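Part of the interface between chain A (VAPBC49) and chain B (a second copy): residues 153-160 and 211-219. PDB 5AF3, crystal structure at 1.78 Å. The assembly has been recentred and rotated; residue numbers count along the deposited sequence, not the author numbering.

Chain A 153-160: FKEIVEHY
Chain B 211-219: PLRAGATFQ

The chain A stretch enters extended at F153(A) (phi/psi -66/139), passes K154(A) as N-cap (-55/142), and runs as helix from E155(A) to Y160(A). Chain B ends one helix and starts another: L212(B) and R213(B) are helical, G215(B) breaks out at 106/6 in a Schellman motif, with A216(B) N to P211(B) O at 3.1 Å and G215(B) N to L212(B) O at 2.9 Å, A216(B) and T217(B) are extended, and F218(B) resumes helix. CA-CA register: K154(A)-G215(B) 4.8 Å, E155(A)-T217(B) 5.7 Å, I156(A)-L212(B) 6.0 Å.

Both chain B helix ends within this contact are met by a chain A side chain of complementary charge: a lysine at the carbonyl end, a glutamate at the NH end. Both point CA-to-CB toward chain B. K154(A), m then fully trans, donates from NZ to R213(B) O at 2.7 Å, which pays for burying its amine. Glycine suits the turn twice over: its positive phi would jam a CB against the preceding carbonyl, and an ideal CB would lie 3.3 Å from K154(A) CG. E155(A), m/t with chi3 -2°, accepts at OE1 from F218(B) N, 3.0 Å away at 158°, beside T217(B), the p-rotamer N-cap.

Next along the chain A helix, I156(A), sideways and t/t, sets CD1 4.0 Å from CB of L212(B) (sideways, m/t) and 3.8 Å from R213(B) CG. F218(B), sideways, chi -77°/-83°, directs its ring edge toward the face of H159(A) (toward, t, chi2 61°), offset, centroids 5.7 Å apart, planes at 67°. These four are buried, so apolar and aromatic groups suit them.

Three waters bridge the stretches: E155(A) N (2.8 Å) to G215(B) O (2.8 Å); Q219(B) N (2.8 Å) to E155(A) OE1 (2.8 Å); I156(A) N (3.0 Å) to L212(B) O and A216(B) O (2.8 Å each). The stretches bury 477 Å².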

# COMPACT_ATOMS: atom_id res chain seq x y z
N PHE A 153 10.37 4.45 -23.24
CA PHE A 153 9.47 4.64 -22.10
C PHE A 153 10.22 5.22 -20.91
O PHE A 153 11.37 4.87 -20.66
CB PHE A 153 8.86 3.32 -21.66
CG PHE A 153 7.70 2.87 -22.49
CD1 PHE A 153 6.51 3.61 -22.54
CD2 PHE A 153 7.78 1.65 -23.19
CE1 PHE A 153 5.41 3.17 -23.30
CE2 PHE A 153 6.68 1.18 -23.94
CZ PHE A 153 5.51 1.92 -24.01
N LYS A 154 9.58 6.17 -20.20
CA LYS A 154 10.10 6.63 -18.91
C LYS A 154 10.30 5.42 -18.00
O LYS A 154 9.50 4.47 -18.01
CB LYS A 154 9.07 7.55 -18.27
CG LYS A 154 8.84 8.86 -19.02
CD LYS A 154 7.78 9.68 -18.32
CE LYS A 154 7.54 10.97 -19.09
NZ LYS A 154 6.36 11.70 -18.52
N GLU A 155 11.37 5.44 -17.20
CA GLU A 155 11.64 4.34 -16.27
C GLU A 155 10.53 4.12 -15.27
O GLU A 155 10.31 2.98 -14.85
CB GLU A 155 12.97 4.55 -15.54
CG GLU A 155 14.15 4.30 -16.51
CD GLU A 155 15.49 4.14 -15.81
OE1 GLU A 155 15.56 4.26 -14.57
OE2 GLU A 155 16.50 3.89 -16.53
N ILE A 156 9.81 5.18 -14.91
CA ILE A 156 8.70 5.02 -13.97
C ILE A 156 7.61 4.10 -14.56
O ILE A 156 6.93 3.39 -13.82
CB ILE A 156 8.08 6.41 -13.53
CG1 ILE A 156 7.09 6.22 -12.36
CG2 ILE A 156 7.36 7.17 -14.70
CD1 ILE A 156 6.45 7.57 -11.86
N VAL A 157 7.48 4.09 -15.88
CA VAL A 157 6.58 3.14 -16.60
C VAL A 157 7.28 1.77 -16.75
O VAL A 157 6.67 0.71 -16.44
CB VAL A 157 6.17 3.69 -18.00
CG1 VAL A 157 5.23 2.68 -18.75
CG2 VAL A 157 5.42 5.01 -17.85
N GLU A 158 8.52 1.77 -17.24
CA GLU A 158 9.31 0.52 -17.42
C GLU A 158 9.32 -0.34 -16.17
O GLU A 158 9.14 -1.57 -16.25
CB GLU A 158 10.75 0.80 -17.79
CG GLU A 158 10.98 1.04 -19.23
CD GLU A 158 12.46 1.02 -19.58
OE1 GLU A 158 13.32 1.20 -18.67
OE2 GLU A 158 12.75 0.84 -20.77
N HIS A 159 9.55 0.29 -15.01
CA HIS A 159 9.53 -0.45 -13.71
C HIS A 159 8.30 -1.36 -13.57
O HIS A 159 8.42 -2.53 -13.13
CB HIS A 159 9.64 0.54 -12.54
CG HIS A 159 9.34 -0.03 -11.18
ND1 HIS A 159 10.07 -1.06 -10.62
CD2 HIS A 159 8.39 0.30 -10.27
CE1 HIS A 159 9.59 -1.33 -9.42
NE2 HIS A 159 8.57 -0.52 -9.18
N TYR A 160 7.13 -0.87 -13.93
CA TYR A 160 5.96 -1.74 -13.88
C TYR A 160 5.88 -2.78 -15.01
O TYR A 160 5.43 -3.91 -14.78
CB TYR A 160 4.68 -0.92 -13.78
CG TYR A 160 4.74 -0.15 -12.48
CD1 TYR A 160 4.39 -0.77 -11.29
CD2 TYR A 160 5.23 1.16 -12.44
CE1 TYR A 160 4.52 -0.09 -10.07
CE2 TYR A 160 5.36 1.86 -11.23
CZ TYR A 160 5.01 1.23 -10.06
OH TYR A 160 5.12 1.88 -8.84
N PRO B 211 9.89 14.49 -10.31
CA PRO B 211 11.01 14.13 -11.18
C PRO B 211 10.88 12.75 -11.90
O PRO B 211 11.15 12.65 -13.09
CB PRO B 211 12.21 14.13 -10.22
CG PRO B 211 11.79 14.99 -9.09
CD PRO B 211 10.35 14.85 -8.95
N LEU B 212 10.44 11.71 -11.18
CA LEU B 212 10.20 10.42 -11.83
C LEU B 212 9.08 10.49 -12.85
O LEU B 212 9.24 10.01 -13.99
CB LEU B 212 9.89 9.35 -10.79
CG LEU B 212 11.03 8.91 -9.90
CD1 LEU B 212 10.52 7.98 -8.80
CD2 LEU B 212 12.16 8.21 -10.74
N ARG B 213 7.97 11.13 -12.49
CA ARG B 213 6.87 11.30 -13.45
C ARG B 213 7.29 12.06 -14.71
O ARG B 213 6.85 11.75 -15.82
CB ARG B 213 5.65 11.96 -12.79
CG ARG B 213 4.94 11.05 -11.82
CD ARG B 213 3.71 11.76 -11.25
NE ARG B 213 3.17 11.04 -10.08
CZ ARG B 213 2.50 11.62 -9.07
NH1 ARG B 213 2.26 12.92 -9.07
NH2 ARG B 213 2.04 10.88 -8.07
N ALA B 214 8.16 13.05 -14.53
CA ALA B 214 8.72 13.81 -15.65
C ALA B 214 9.64 12.99 -16.56
O ALA B 214 9.98 13.44 -17.66
CB ALA B 214 9.46 15.07 -15.13
N GLY B 215 10.07 11.80 -16.13
CA GLY B 215 10.89 10.97 -16.96
C GLY B 215 12.35 10.88 -16.61
O GLY B 215 13.13 10.27 -17.35
N ALA B 216 12.75 11.48 -15.48
CA ALA B 216 14.08 11.18 -14.94
C ALA B 216 14.26 9.69 -14.61
O ALA B 216 13.28 8.98 -14.28
CB ALA B 216 14.44 12.07 -13.71
N THR B 217 15.50 9.21 -14.74
CA THR B 217 15.78 7.81 -14.45
C THR B 217 15.79 7.61 -12.93
O THR B 217 15.99 8.58 -12.17
CB THR B 217 17.12 7.37 -15.03
OG1 THR B 217 18.17 8.02 -14.29
CG2 THR B 217 17.19 7.72 -16.51
N PHE B 218 15.57 6.37 -12.49
CA PHE B 218 15.70 6.04 -11.08
C PHE B 218 17.10 6.42 -10.55
O PHE B 218 17.23 6.92 -9.45
CB PHE B 218 15.37 4.57 -10.78
CG PHE B 218 13.90 4.29 -10.76
CD1 PHE B 218 13.14 4.54 -9.62
CD2 PHE B 218 13.26 3.79 -11.90
CE1 PHE B 218 11.73 4.28 -9.60
CE2 PHE B 218 11.88 3.55 -11.92
CZ PHE B 218 11.12 3.78 -10.75
N GLN B 219 18.14 6.17 -11.35
CA GLN B 219 19.51 6.51 -10.91
C GLN B 219 19.69 8.02 -10.68
O GLN B 219 20.28 8.43 -9.66
CB GLN B 219 20.58 5.95 -11.89
CG GLN B 219 22.02 6.08 -11.39
CD GLN B 219 22.21 5.34 -10.09
OE1 GLN B 219 22.40 5.96 -9.03
NE2 GLN B 219 22.12 4.01 -10.14
O HOH W 1 13.24 7.51 -17.50
O HOH W 2 18.08 4.20 -13.38
O HOH W 3 10.83 7.95 -15.10